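Local coordinates for major capsid protein (Faustovirus, PDB 5J7O), which forms trimers of double jelly-roll subunits that probably build the outer protein shell of this large double-stranded DNA virus, at residues Phe174-Tyr180 with Gln284-Gln290; Glu179-Leu183 with Trp222-Gln228. All blocks are in the same frame, centred on the assembly; numbering follows the deposited sequence.

Interaction 1 of 2, residues Phe174-Tyr180 with Gln284-Gln290; sequences FVRYCEY and QTPKATQ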
loop_
_atom_site.group_PDB
_atom_site.type_symbol
_atom_site.label_atom_id
_atom_site.label_comp_id
_atom_site.label_asym_id
_atom_site.label_seq_id
_atom_site.Cartn_x
_atom_site.Cartn_y
_atom_site.Cartn_z
ATOM N N PHE B 174 -9.993 26.021 12.940
ATOM C CA PHE B 174 -10.455 24.646 12.859
ATOM C C PHE B 174 -9.805 23.816 13.964
ATOM O O PHE B 174 -8.877 24.256 14.647
ATOM C CB PHE B 174 -10.148 24.046 11.484
ATOM C CG PHE B 174 -11.061 24.530 10.387
ATOM C CD1 PHE B 174 -12.041 25.477 10.639
ATOM C CD2 PHE B 174 -10.944 24.023 9.103
ATOM C CE1 PHE B 174 -12.878 25.917 9.630
ATOM C CE2 PHE B 174 -11.780 24.457 8.090
ATOM C CZ PHE B 174 -12.749 25.405 8.354
ATOM N N VAL B 175 -10.309 22.599 14.142
ATOM C CA VAL B 175 -9.780 21.687 15.147
ATOM C C VAL B 175 -9.345 20.398 14.470
ATOM O O VAL B 175 -9.888 19.991 13.436
ATOM C CB VAL B 175 -10.797 21.399 16.272
ATOM C CG1 VAL B 175 -10.966 22.623 17.159
ATOM C CG2 VAL B 175 -12.131 20.974 15.690
ATOM N N ARG B 176 -8.341 19.762 15.062
ATOM C CA ARG B 176 -7.813 18.502 14.573
ATOM C C ARG B 176 -7.384 17.673 15.770
ATOM O O ARG B 176 -7.072 18.213 16.835
ATOM C CB ARG B 176 -6.621 18.711 13.636
ATOM C CG ARG B 176 -5.281 18.410 14.281
ATOM C CD ARG B 176 -4.144 19.049 13.510
ATOM N NE ARG B 176 -4.039 18.557 12.137
ATOM C CZ ARG B 176 -3.416 19.205 11.156
ATOM N NH1 ARG B 176 -2.852 20.385 11.384
ATOM N NH2 ARG B 176 -3.360 18.679 9.941
ATOM N N TYR B 177 -7.368 16.359 15.588
ATOM C CA TYR B 177 -6.783 15.456 16.567
ATOM C C TYR B 177 -5.333 15.154 16.209
ATOM O O TYR B 177 -4.939 15.183 15.040
ATOM C CB TYR B 177 -7.583 14.153 16.661
ATOM C CG TYR B 177 -8.815 14.265 17.528
ATOM C CD1 TYR B 177 -10.040 14.636 16.987
ATOM C CD2 TYR B 177 -8.749 14.018 18.893
ATOM C CE1 TYR B 177 -11.170 14.749 17.783
ATOM C CE2 TYR B 177 -9.872 14.129 19.696
ATOM C CZ TYR B 177 -11.078 14.494 19.136
ATOM O OH TYR B 177 -12.194 14.604 19.935
ATOM N N CYS B 178 -4.535 14.875 17.234
ATOM C CA CYS B 178 -3.186 14.398 16.991
ATOM C C CYS B 178 -3.238 13.043 16.291
ATOM O O CYS B 178 -4.257 12.346 16.304
ATOM C CB CYS B 178 -2.413 14.291 18.299
ATOM S SG CYS B 178 -2.959 12.950 19.378
ATOM N N GLU B 179 -2.138 12.688 15.634
ATOM C CA GLU B 179 -2.074 11.393 14.973
ATOM C C GLU B 179 -2.088 10.281 16.011
ATOM O O GLU B 179 -1.457 10.384 17.067
ATOM C CB GLU B 179 -0.831 11.294 14.093
ATOM C CG GLU B 179 -0.949 12.072 12.795
ATOM C CD GLU B 179 0.137 11.722 11.802
ATOM O OE1 GLU B 179 1.260 11.397 12.240
ATOM O OE2 GLU B 179 -0.136 11.763 10.584
ATOM N N TYR B 180 -2.838 9.227 15.706
ATOM C CA TYR B 180 -3.038 8.099 16.607
ATOM C C TYR B 180 -3.521 8.556 17.987
ATOM O O TYR B 180 -2.854 8.316 18.998
ATOM C CB TYR B 180 -1.764 7.275 16.719
ATOM C CG TYR B 180 -1.285 6.805 15.366
ATOM C CD1 TYR B 180 -1.910 5.746 14.724
ATOM C CD2 TYR B 180 -0.231 7.435 14.717
ATOM C CE1 TYR B 180 -1.492 5.315 13.483
ATOM C CE2 TYR B 180 0.195 7.010 13.473
ATOM C CZ TYR B 180 -0.440 5.948 12.861
ATOM O OH TYR B 180 -0.025 5.516 11.624
ATOM N N GLN B 284 -7.742 13.670 11.938
ATOM C CA GLN B 284 -6.519 14.453 11.812
ATOM C C GLN B 284 -6.645 15.614 10.835
ATOM O O GLN B 284 -5.799 16.516 10.858
ATOM C CB GLN B 284 -5.351 13.557 11.386
ATOM C CG GLN B 284 -4.780 12.701 12.508
ATOM C CD GLN B 284 -5.694 11.558 12.907
ATOM O OE1 GLN B 284 -6.311 10.917 12.056
ATOM N NE2 GLN B 284 -5.787 11.300 14.205
ATOM N N THR B 285 -7.666 15.615 9.988
ATOM C CA THR B 285 -7.862 16.713 9.046
ATOM C C THR B 285 -8.589 17.864 9.735
ATOM O O THR B 285 -9.639 17.645 10.348
ATOM C CB THR B 285 -8.655 16.239 7.828
ATOM O OG1 THR B 285 -7.862 15.321 7.065
ATOM C CG2 THR B 285 -9.041 17.416 6.946
ATOM N N PRO B 286 -8.065 19.087 9.663
ATOM C CA PRO B 286 -8.697 20.208 10.374
ATOM C C PRO B 286 -10.089 20.500 9.832
ATOM O O PRO B 286 -10.295 20.598 8.621
ATOM C CB PRO B 286 -7.737 21.377 10.119
ATOM C CG PRO B 286 -6.444 20.741 9.707
ATOM C CD PRO B 286 -6.826 19.493 8.979
ATOM N N LYS B 287 -11.048 20.642 10.745
ATOM C CA LYS B 287 -12.438 20.885 10.385
ATOM C C LYS B 287 -13.026 21.950 11.297
ATOM O O LYS B 287 -12.575 22.136 12.431
ATOM C CB LYS B 287 -13.283 19.608 10.485
ATOM C CG LYS B 287 -12.817 18.468 9.601
ATOM C CD LYS B 287 -13.709 17.250 9.771
ATOM C CE LYS B 287 -13.273 16.114 8.864
ATOM N NZ LYS B 287 -14.200 14.951 8.947
ATOM N N ALA B 288 -14.046 22.648 10.788
ATOM C CA ALA B 288 -14.790 23.584 11.625
ATOM C C ALA B 288 -15.380 22.877 12.836
ATOM O O ALA B 288 -15.387 23.424 13.945
ATOM C CB ALA B 288 -15.889 24.265 10.808
ATOM N N THR B 289 -15.874 21.656 12.644
ATOM C CA THR B 289 -16.347 20.816 13.736
ATOM C C THR B 289 -15.839 19.402 13.509
ATOM O O THR B 289 -16.111 18.805 12.463
ATOM C CB THR B 289 -17.876 20.823 13.831
ATOM O OG1 THR B 289 -18.332 22.133 14.189
ATOM C CG2 THR B 289 -18.347 19.822 14.877
ATOM N N GLN B 290 -15.092 18.877 14.476
ATOM C CA GLN B 290 -14.728 17.468 14.466
ATOM C C GLN B 290 -15.885 16.648 15.019
ATOM O O GLN B 290 -16.466 16.997 16.051
ATOM C CB GLN B 290 -13.461 17.227 15.289
ATOM C CG GLN B 290 -12.166 17.580 14.569
ATOM C CD GLN B 290 -11.777 16.554 13.522
ATOM O OE1 GLN B 290 -12.323 15.451 13.480
ATOM N NE2 GLN B 290 -10.824 16.914 12.669
#
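In Phe174, CG stands beside the backbone N (chi1 -75°), which swings the ring over the backbone of Gln284-Gln290. One ring face lies on the Lys287-Ala288 peptide, with Ala288 N over its centre. Phe174 CE1 also meets Ala288 CB at 3.6 Å. Arg176 bends at chi3 (-61°) and brings its guanidinium to Gln284 and Pro286. Arg176 NE bonds to Gln284 O at 3.0 Å, and NH2 adds a weak bond to the same oxygen. Pro286 CG sits over the centre of one guanidinium face. Trp465 makes a cation-pi contact with the same arginine. Between these groups, Val175, on strand 170-177, and Lys287, in the loop before strand 293-298, form a single antiparallel hydrogen-bonded pair. Val175 N reaches Lys287 O at 2.9 Å, and Lys287 N reaches Val175 O at 3.0 Å. Val175 O also receives a weak bond from Gln290 NE2 and a CA-H...O contact from Pro286 CA. Past the strand, Gln284 NE2 bonds to Cys178 O at 2.8 Å, from above the carbonyl plane. Gln284 OE1 is taken by Glu229 N. Side-chain N-H groups of Arg176 and Gln284 thus satisfy main-chain oxygens across the contact, in addition to the one backbone pair.

Interaction 2 of 2, residues Glu179-Leu183 with Trp222-Gln228; sequences EYPGL and WKRLIGQ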
loop_
_atom_site.group_PDB
_atom_site.type_symbol
_atom_site.label_atom_id
_atom_site.label_comp_id
_atom_site.label_asym_id
_atom_site.label_seq_id
_atom_site.Cartn_x
_atom_site.Cartn_y
_atom_site.Cartn_z
ATOM N N GLU B 179 -2.138 12.688 15.634
ATOM C CA GLU B 179 -2.074 11.393 14.973
ATOM C C GLU B 179 -2.088 10.281 16.011
ATOM O O GLU B 179 -1.457 10.384 17.067
ATOM C CB GLU B 179 -0.831 11.294 14.093
ATOM C CG GLU B 179 -0.949 12.072 12.795
ATOM C CD GLU B 179 0.137 11.722 11.802
ATOM O OE1 GLU B 179 1.260 11.397 12.240
ATOM O OE2 GLU B 179 -0.136 11.763 10.584
ATOM N N TYR B 180 -2.838 9.227 15.706
ATOM C CA TYR B 180 -3.038 8.099 16.607
ATOM C C TYR B 180 -3.521 8.556 17.987
ATOM O O TYR B 180 -2.854 8.316 18.998
ATOM C CB TYR B 180 -1.764 7.275 16.719
ATOM C CG TYR B 180 -1.285 6.805 15.366
ATOM C CD1 TYR B 180 -1.910 5.746 14.724
ATOM C CD2 TYR B 180 -0.231 7.435 14.717
ATOM C CE1 TYR B 180 -1.492 5.315 13.483
ATOM C CE2 TYR B 180 0.195 7.010 13.473
ATOM C CZ TYR B 180 -0.440 5.948 12.861
ATOM O OH TYR B 180 -0.025 5.516 11.624
ATOM N N PRO B 181 -4.688 9.211 18.061
ATOM C CA PRO B 181 -5.148 9.726 19.361
ATOM C C PRO B 181 -5.369 8.632 20.386
ATOM O O PRO B 181 -5.116 8.845 21.577
ATOM C CB PRO B 181 -6.459 10.450 19.013
ATOM C CG PRO B 181 -6.478 10.569 17.514
ATOM C CD PRO B 181 -5.684 9.419 16.999
ATOM N N GLY B 182 -5.829 7.459 19.952
ATOM C CA GLY B 182 -6.050 6.377 20.893
ATOM C C GLY B 182 -4.769 5.881 21.525
ATOM O O GLY B 182 -4.789 5.308 22.615
ATOM N N LEU B 183 -3.634 6.103 20.860
ATOM C CA LEU B 183 -2.367 5.671 21.432
ATOM C C LEU B 183 -1.834 6.681 22.439
ATOM O O LEU B 183 -1.272 6.290 23.467
ATOM C CB LEU B 183 -1.343 5.428 20.324
ATOM C CG LEU B 183 -1.683 4.310 19.342
ATOM C CD1 LEU B 183 -0.511 4.036 18.418
ATOM C CD2 LEU B 183 -2.092 3.047 20.085
ATOM N N TRP B 222 -6.839 -1.436 12.477
ATOM C CA TRP B 222 -6.056 -0.888 13.581
ATOM C C TRP B 222 -6.190 0.629 13.650
ATOM O O TRP B 222 -6.416 1.196 14.726
ATOM C CB TRP B 222 -4.591 -1.303 13.427
ATOM C CG TRP B 222 -3.635 -0.639 14.377
ATOM C CD1 TRP B 222 -2.725 0.331 14.076
ATOM C CD2 TRP B 222 -3.482 -0.910 15.776
ATOM N NE1 TRP B 222 -2.019 0.685 15.199
ATOM C CE2 TRP B 222 -2.466 -0.062 16.258
ATOM C CE3 TRP B 222 -4.110 -1.783 16.669
ATOM C CZ2 TRP B 222 -2.063 -0.062 17.591
ATOM C CZ3 TRP B 222 -3.708 -1.781 17.993
ATOM C CH2 TRP B 222 -2.695 -0.928 18.441
ATOM N N LYS B 223 -6.061 1.304 12.505
ATOM C CA LYS B 223 -6.192 2.758 12.482
ATOM C C LYS B 223 -7.582 3.197 12.925
ATOM O O LYS B 223 -7.727 4.200 13.636
ATOM C CB LYS B 223 -5.882 3.294 11.085
ATOM C CG LYS B 223 -4.405 3.272 10.726
ATOM C CD LYS B 223 -4.161 3.902 9.364
ATOM C CE LYS B 223 -2.676 4.088 9.102
ATOM N NZ LYS B 223 -2.417 4.674 7.757
ATOM N N ARG B 224 -8.619 2.460 12.521
ATOM C CA ARG B 224 -9.974 2.825 12.917
ATOM C C ARG B 224 -10.207 2.594 14.405
ATOM O O ARG B 224 -11.012 3.303 15.021
ATOM C CB ARG B 224 -10.997 2.044 12.091
ATOM C CG ARG B 224 -10.945 2.337 10.599
ATOM C CD ARG B 224 -12.299 2.115 9.945
ATOM N NE ARG B 224 -12.284 2.455 8.524
ATOM C CZ ARG B 224 -12.542 1.596 7.543
ATOM N NH1 ARG B 224 -12.850 0.338 7.823
ATOM N NH2 ARG B 224 -12.503 1.999 6.281
ATOM N N LEU B 225 -9.517 1.619 15.000
ATOM C CA LEU B 225 -9.675 1.366 16.429
ATOM C C LEU B 225 -9.142 2.524 17.262
ATOM O O LEU B 225 -9.735 2.887 18.285
ATOM C CB LEU B 225 -8.969 0.067 16.816
ATOM C CG LEU B 225 -9.605 -1.246 16.359
ATOM C CD1 LEU B 225 -8.704 -2.422 16.709
ATOM C CD2 LEU B 225 -10.980 -1.418 16.977
ATOM N N ILE B 226 -8.028 3.124 16.840
ATOM C CA ILE B 226 -7.353 4.150 17.623
ATOM C C ILE B 226 -7.615 5.553 17.083
ATOM O O ILE B 226 -6.942 6.503 17.490
ATOM C CB ILE B 226 -5.846 3.869 17.709
ATOM C CG1 ILE B 226 -5.241 3.785 16.306
ATOM C CG2 ILE B 226 -5.591 2.582 18.479
ATOM C CD1 ILE B 226 -3.811 3.305 16.290
ATOM N N GLY B 227 -8.570 5.703 16.169
ATOM C CA GLY B 227 -8.990 7.022 15.737
ATOM C C GLY B 227 -8.097 7.710 14.731
ATOM O O GLY B 227 -8.147 8.938 14.620
ATOM N N GLN B 228 -7.278 6.964 13.996
ATOM C CA GLN B 228 -6.472 7.533 12.924
ATOM C C GLN B 228 -7.261 7.479 11.622
ATOM O O GLN B 228 -7.846 6.444 11.288
ATOM C CB GLN B 228 -5.147 6.782 12.781
ATOM C CG GLN B 228 -4.298 7.216 11.592
ATOM C CD GLN B 228 -3.674 8.587 11.778
ATOM O OE1 GLN B 228 -3.683 9.146 12.876
ATOM N NE2 GLN B 228 -3.124 9.136 10.700
#
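Tyr180, at the N-cap position of helix 181-185, meets Gln228 and Ile226 just past the end of helix 216-225. That end has the features of a Schellman motif: Gln228 N bonds back to Lys223 O, and Gly227 has positive phi. Two hydrogen bonds join the helix ends. Gly182 N donates to Ile226 O at 2.9 Å. Tyr180 N donates to Gln228 OE1 at 3.0 Å, with an N-H...O angle of 165°. The Gln228 chain starts anti to its own nitrogen (chi1 174°) and bends at chi2, which carries the amide to this N-H. Outside the two segments, Trp222 NE1 bonds to Asn210 OD1. Ring contacts follow. The bend in Gln228 also lays its amide along the Tyr180 ring, the two planes 22° apart, with OE1 over the ring centre. The tyrosine meets His469 edge-to-face, and the Trp222 ring meets Trp551 of the third subunit. Apolar contacts centre on Ile226. Ile226 CD1 comes to the ring edge, 3.5 Å from Tyr180 CD1. Ile226 CD1 also lies 3.9 Å from Leu183 CG and over one face of Trp222, toward the rim. Leu183 CD2 approaches Trp222 CZ2 at 4.0 Å. Gly182 and Ile226 bring their backbones close, with CA atoms 4.2 Å apart. At the first residue of helix 181-185, Pro181 CD rests 3.2 Å from Ile226 O.

How the interactions relate
Both contacts start from one continuous piece of chain, where strand 170-177 runs into helix 181-185. Interaction 2 closes the shorter loop, which holds strands 186-193 and 196-202 and helix 203-212, before helix 216-225 returns. The chain then continues through strands 232-240 and 273-280, and interaction 1 closes the wider loop at 284-290. The first loop is therefore nested in the second. The two contacts share Glu179 and Tyr180 and touch through Gln284, whose CD lies 3.1 Å from Gln228 OE1. Together they tie a strand end, two helix ends and the loop before strand 293-298. Interaction 1 borders the second subunit, interaction 2 the third.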